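Local coordinates for protein putative 4-hydroxybenzoyl-CoA thioesterase (Geobacillus stearothermophilus, PDB 2OIW) that probably hydrolyses acyl-CoA thioesters, as expected of a hotdog-fold protein named as a putative 4-hydroxybenzoyl-CoA thioesterase, at residues E79-T84 against E129-P134; S85-E90 against K101-Y106. All coordinates share one frame; numbering follows the deposited sequence.

Contact 1 (E79-T84 against E129-P134); sequences ERIGNT and EHVWQP
A classic beta bulge, in which E79 and R80 both face T87, is where E79 of strand 72-81 meets Q133 of the C-terminal tail. The link is a single side-chain to backbone hydrogen bond: Q133 NE2 donates to E79 O over 2.7 Å, and the N-H...O angle of 178° makes it practically straight. The acceptor lies in the plane of the Q133 amide, whereas the donor is tilted 32° from the plane of the E79 carbonyl. In Q133, CG anti to its own carbonyl carbon puts that atom 4.0 Å from E79 CG, and the extended chain beyond carries NE2 to the carbonyl. The two side chains pass at a slant, the carboxylate turned 54° from the amide. On the backbone side, E79 CA approaches W132 O at 3.6 Å in a CA-H...O contact. At the outer end of the glutamate, OE2 stands 4.2 Å from P134 CD, a loose contact; OE1 forms a salt bridge with R103. Further along, I81 CD1 touches V131 CG2 at 4.4 Å, a light apolar contact. With 212 Å² buried in total, this is a modest surface contact that lays the irregular tail following helix 121-128 beside the end of strand 72-81. I81 also packs against L127 and R128 of that helix. The W132 ring meets Y89 of strand 85-94 edge-to-face, so the tail lies against the end of strand 72-81 and also reaches the next strand of the sheet.

Contact 2 (S85-E90 against K101-Y106); sequences SLTIYE and KGRSVY
E90 and S104 meet on one face of an antiparallel strand pair, on the side that also carries L86, I88 and Y106. From E90 CB, the chain sets out with CG between the backbone N and the carbonyl carbon (chi1 46°), and CG lies 3.5 Å from G102 O. A bend at chi2 follows; CD then comes to 3.7 Å from S104 OG, and OE2 accepts a hydrogen bond from that hydroxyl at 2.9 Å, met from above the carboxylate plane. OE2 also forms a salt bridge with R35. An alanine at E90 would probably leave the S104 hydroxyl without this acceptor and R35 without its salt-bridge partner. Nearby, I88 CD1 packs on Y106 CD1 at 3.8 Å. On the reverse face, Y89 CD1 sits over the centre of the guanidinium of R103, whose NE is salt-bridged to E79, 3.9 Å above its plane and with the ring turned 53° from it. Hydrogen-bonded pairs L86-Y106, I88-S104 (I88 N to S104 O 2.6 Å) and E90-G102 alternate with non-hydrogen-bonded T87-V105 and Y89-R103; the two segments run 164° apart. This is a regular antiparallel beta hairpin, formed by strands 85-94 and 97-110 within the curled sheet of a hotdog fold.

Overall arrangement
Contact 2 is nested along the chain inside the loop closed by contact 1, and their centres are about 9 Å apart. They share one sheet, in which strands 72-81 and 85-94 are neighbours. Three pairs join them directly: E79 OE1 and R103 NE form a salt bridge at 2.7 Å, E79 N and T87 O a probable hydrogen bond at 2.7 Å, and P134 CG packs on Y89 CE2 at 3.6 Å. E79 thus belongs to both: its carbonyl takes the tail at 129-134, while its carboxylate reaches the hairpin. The magnesium site at S14 and T16 involves no residue of either contact.

Contact 1 (E79-T84 against E129-P134)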
loop_
_atom_site.group_PDB
_atom_site.type_symbol
_atom_site.label_atom_id
_atom_site.label_comp_id
_atom_site.label_asym_id
_atom_site.label_seq_id
_atom_site.Cartn_x
_atom_site.Cartn_y
_atom_site.Cartn_z
ATOM N N GLU A 79 14.520 12.684 18.882
ATOM C CA GLU A 79 14.155 13.781 19.794
ATOM C C GLU A 79 14.362 13.426 21.280
ATOM O O GLU A 79 14.681 14.293 22.094
ATOM C CB GLU A 79 12.716 14.237 19.578
ATOM C CG GLU A 79 12.389 15.497 20.364
ATOM C CD GLU A 79 10.926 15.919 20.291
ATOM O OE1 GLU A 79 10.036 15.039 20.333
ATOM O OE2 GLU A 79 10.674 17.152 20.230
ATOM N N ARG A 80 14.155 12.164 21.637
ATOM C CA ARG A 80 14.423 11.714 22.995
ATOM C C ARG A 80 14.881 10.267 22.964
ATOM O O ARG A 80 14.304 9.441 22.278
ATOM C CB ARG A 80 13.168 11.873 23.862
ATOM C CG ARG A 80 13.398 11.680 25.352
ATOM C CD ARG A 80 12.050 11.503 26.011
ATOM N NE ARG A 80 12.081 11.947 27.397
ATOM C CZ ARG A 80 12.375 11.156 28.420
ATOM N NH1 ARG A 80 12.655 9.877 28.205
ATOM N NH2 ARG A 80 12.381 11.641 29.649
ATOM N N ILE A 81 15.948 9.970 23.700
ATOM C CA ILE A 81 16.334 8.580 23.962
ATOM C C ILE A 81 15.832 8.242 25.355
ATOM O O ILE A 81 16.314 8.794 26.329
ATOM C CB ILE A 81 17.872 8.365 23.888
ATOM C CG1 ILE A 81 18.429 8.934 22.569
ATOM C CG2 ILE A 81 18.207 6.868 24.029
ATOM C CD1 ILE A 81 19.972 9.054 22.465
ATOM N N GLY A 82 14.823 7.381 25.446
ATOM C CA GLY A 82 14.269 7.031 26.746
ATOM C C GLY A 82 14.998 5.825 27.321
ATOM O O GLY A 82 16.108 5.512 26.923
ATOM N N ASN A 83 14.366 5.122 28.252
ATOM C CA ASN A 83 14.974 3.929 28.817
ATOM C C ASN A 83 14.855 2.750 27.867
ATOM O O ASN A 83 15.856 2.190 27.462
ATOM C CB ASN A 83 14.371 3.604 30.196
ATOM C CG ASN A 83 15.122 2.509 30.914
ATOM O OD1 ASN A 83 16.349 2.443 30.868
ATOM N ND2 ASN A 83 14.386 1.646 31.600
ATOM N N THR A 84 13.618 2.391 27.513
ATOM C CA THR A 84 13.345 1.263 26.625
ATOM C C THR A 84 12.724 1.769 25.325
ATOM O O THR A 84 12.364 0.966 24.449
ATOM C CB THR A 84 12.328 0.287 27.255
ATOM O OG1 THR A 84 11.052 0.932 27.328
ATOM C CG2 THR A 84 12.764 -0.147 28.639
ATOM N N GLU A 129 24.428 10.580 18.595
ATOM C CA GLU A 129 25.049 11.335 17.528
ATOM C C GLU A 129 24.096 11.526 16.354
ATOM O O GLU A 129 24.511 11.967 15.288
ATOM C CB GLU A 129 26.389 10.696 17.107
ATOM C CG GLU A 129 27.677 11.496 17.503
ATOM C CD GLU A 129 27.706 12.012 18.949
ATOM O OE1 GLU A 129 27.527 11.208 19.903
ATOM O OE2 GLU A 129 27.934 13.235 19.136
ATOM N N HIS A 130 22.820 11.191 16.553
ATOM C CA HIS A 130 21.776 11.541 15.583
ATOM C C HIS A 130 20.606 12.271 16.254
ATOM O O HIS A 130 19.463 12.143 15.840
ATOM C CB HIS A 130 21.298 10.313 14.797
ATOM C CG HIS A 130 22.389 9.601 14.058
ATOM N ND1 HIS A 130 23.020 10.139 12.960
ATOM C CD2 HIS A 130 22.964 8.393 14.265
ATOM C CE1 HIS A 130 23.938 9.296 12.521
ATOM N NE2 HIS A 130 23.925 8.228 13.296
ATOM N N VAL A 131 20.903 13.053 17.291
ATOM C CA VAL A 131 19.861 13.783 18.011
ATOM C C VAL A 131 19.429 15.033 17.220
ATOM O O VAL A 131 20.271 15.780 16.699
ATOM C CB VAL A 131 20.301 14.125 19.455
ATOM C CG1 VAL A 131 19.300 15.039 20.140
ATOM C CG2 VAL A 131 20.468 12.850 20.249
ATOM N N TRP A 132 18.113 15.227 17.123
ATOM C CA TRP A 132 17.521 16.362 16.422
ATOM C C TRP A 132 16.310 16.842 17.209
ATOM O O TRP A 132 15.299 16.116 17.338
ATOM C CB TRP A 132 17.117 15.968 14.996
ATOM C CG TRP A 132 16.504 17.064 14.140
ATOM C CD1 TRP A 132 16.667 18.426 14.275
ATOM C CD2 TRP A 132 15.670 16.875 12.986
ATOM N NE1 TRP A 132 15.961 19.089 13.291
ATOM C CE2 TRP A 132 15.348 18.162 12.483
ATOM C CE3 TRP A 132 15.154 15.745 12.334
ATOM C CZ2 TRP A 132 14.531 18.345 11.356
ATOM C CZ3 TRP A 132 14.340 15.929 11.216
ATOM C CH2 TRP A 132 14.038 17.219 10.740
ATOM N N GLN A 133 16.438 18.058 17.748
ATOM C CA GLN A 133 15.418 18.660 18.591
ATOM C C GLN A 133 15.071 20.054 18.070
ATOM O O GLN A 133 15.820 21.006 18.295
ATOM C CB GLN A 133 15.889 18.681 20.051
ATOM C CG GLN A 133 15.942 17.283 20.656
ATOM C CD GLN A 133 16.852 17.175 21.861
ATOM O OE1 GLN A 133 17.730 18.013 22.080
ATOM N NE2 GLN A 133 16.655 16.118 22.645
ATOM N N PRO A 134 13.926 20.171 17.363
ATOM C CA PRO A 134 13.632 21.371 16.578
ATOM C C PRO A 134 13.098 22.539 17.412
ATOM O O PRO A 134 13.315 23.709 17.050
ATOM C CB PRO A 134 12.579 20.879 15.580
ATOM C CG PRO A 134 11.840 19.798 16.336
ATOM C CD PRO A 134 12.845 19.168 17.272
#

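Contact 2 (S85-E90 against K101-Y106)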
loop_
_atom_site.group_PDB
_atom_site.type_symbol
_atom_site.label_atom_id
_atom_site.label_comp_id
_atom_site.label_asym_id
_atom_site.label_seq_id
_atom_site.Cartn_x
_atom_site.Cartn_y
_atom_site.Cartn_z
ATOM N N SER A 85 12.572 3.091 25.226
ATOM C CA SER A 85 11.927 3.720 24.079
ATOM C C SER A 85 12.748 4.817 23.457
ATOM O O SER A 85 13.744 5.254 24.019
ATOM C CB SER A 85 10.523 4.261 24.436
ATOM O OG SER A 85 10.596 5.205 25.478
ATOM N N LEU A 86 12.341 5.244 22.275
ATOM C CA LEU A 86 12.933 6.427 21.704
ATOM C C LEU A 86 11.860 7.166 20.946
ATOM O O LEU A 86 10.913 6.570 20.455
ATOM C CB LEU A 86 14.177 6.081 20.850
ATOM C CG LEU A 86 14.127 5.644 19.390
ATOM C CD1 LEU A 86 15.466 4.984 18.999
ATOM C CD2 LEU A 86 13.009 4.680 19.129
ATOM N N THR A 87 11.971 8.481 20.937
ATOM C CA THR A 87 10.988 9.339 20.297
ATOM C C THR A 87 11.735 9.968 19.139
ATOM O O THR A 87 12.759 10.678 19.330
ATOM C CB THR A 87 10.473 10.395 21.263
ATOM O OG1 THR A 87 9.937 9.736 22.423
ATOM C CG2 THR A 87 9.417 11.264 20.610
ATOM N N ILE A 88 11.211 9.692 17.949
ATOM C CA ILE A 88 11.772 10.164 16.717
ATOM C C ILE A 88 11.081 11.455 16.278
ATOM O O ILE A 88 9.852 11.565 16.347
ATOM C CB ILE A 88 11.559 9.085 15.653
ATOM C CG1 ILE A 88 12.410 7.834 15.955
ATOM C CG2 ILE A 88 11.767 9.629 14.261
ATOM C CD1 ILE A 88 11.963 6.627 15.153
ATOM N N TYR A 89 11.870 12.425 15.826
ATOM C CA TYR A 89 11.329 13.571 15.131
ATOM C C TYR A 89 11.676 13.428 13.641
ATOM O O TYR A 89 12.788 13.037 13.309
ATOM C CB TYR A 89 11.843 14.906 15.709
ATOM C CG TYR A 89 11.258 16.074 14.966
ATOM C CD1 TYR A 89 9.929 16.429 15.138
ATOM C CD2 TYR A 89 12.019 16.780 14.037
ATOM C CE1 TYR A 89 9.370 17.484 14.424
ATOM C CE2 TYR A 89 11.484 17.810 13.328
ATOM C CZ TYR A 89 10.164 18.166 13.521
ATOM O OH TYR A 89 9.635 19.205 12.797
ATOM N N GLU A 90 10.741 13.741 12.753
ATOM C CA GLU A 90 10.948 13.488 11.320
ATOM C C GLU A 90 10.205 14.497 10.457
ATOM O O GLU A 90 9.142 15.025 10.858
ATOM C CB GLU A 90 10.550 12.032 10.963
ATOM C CG GLU A 90 9.200 11.617 11.585
ATOM C CD GLU A 90 9.081 10.138 11.950
ATOM O OE1 GLU A 90 9.943 9.310 11.528
ATOM O OE2 GLU A 90 8.090 9.804 12.666
ATOM N N LYS A 101 5.482 17.010 8.943
ATOM C CA LYS A 101 6.280 16.909 10.157
ATOM C C LYS A 101 5.679 15.808 11.002
ATOM O O LYS A 101 4.458 15.720 11.106
ATOM C CB LYS A 101 6.248 18.216 10.929
ATOM C CG LYS A 101 6.782 19.408 10.141
ATOM C CD LYS A 101 6.831 20.662 11.011
ATOM C CE LYS A 101 5.438 21.156 11.372
ATOM N NZ LYS A 101 5.441 22.601 11.761
ATOM N N GLY A 102 6.522 14.971 11.607
ATOM C CA GLY A 102 6.029 13.823 12.333
ATOM C C GLY A 102 6.812 13.601 13.600
ATOM O O GLY A 102 7.967 14.023 13.735
ATOM N N ARG A 103 6.172 12.905 14.523
ATOM C CA ARG A 103 6.846 12.323 15.672
ATOM C C ARG A 103 6.362 10.888 15.835
ATOM O O ARG A 103 5.168 10.586 15.622
ATOM C CB ARG A 103 6.479 13.112 16.937
ATOM C CG ARG A 103 7.584 13.937 17.540
ATOM C CD ARG A 103 7.068 14.784 18.683
ATOM N NE ARG A 103 7.969 15.918 18.898
ATOM C CZ ARG A 103 7.829 17.129 18.347
ATOM N NH1 ARG A 103 6.809 17.385 17.535
ATOM N NH2 ARG A 103 8.718 18.092 18.620
ATOM N N SER A 104 7.274 10.012 16.250
ATOM C CA SER A 104 6.918 8.630 16.548
ATOM C C SER A 104 7.693 8.103 17.743
ATOM O O SER A 104 8.851 8.494 17.995
ATOM C CB SER A 104 7.134 7.720 15.329
ATOM O OG SER A 104 8.425 7.910 14.787
ATOM N N VAL A 105 7.042 7.233 18.496
ATOM C CA VAL A 105 7.669 6.639 19.682
ATOM C C VAL A 105 7.701 5.133 19.426
ATOM O O VAL A 105 6.684 4.531 19.060
ATOM C CB VAL A 105 6.859 6.962 20.969
ATOM C CG1 VAL A 105 7.558 6.415 22.238
ATOM C CG2 VAL A 105 6.572 8.484 21.092
ATOM N N TYR A 106 8.878 4.554 19.586
ATOM C CA TYR A 106 9.116 3.131 19.391
ATOM C C TYR A 106 9.609 2.549 20.704
ATOM O O TYR A 106 10.239 3.246 21.482
ATOM C CB TYR A 106 10.195 2.959 18.338
ATOM C CG TYR A 106 9.686 2.878 16.913
ATOM C CD1 TYR A 106 9.432 4.025 16.182
ATOM C CD2 TYR A 106 9.475 1.635 16.293
ATOM C CE1 TYR A 106 8.944 3.941 14.862
ATOM C CE2 TYR A 106 9.003 1.554 14.969
ATOM C CZ TYR A 106 8.748 2.706 14.262
ATOM O OH TYR A 106 8.243 2.611 12.975
#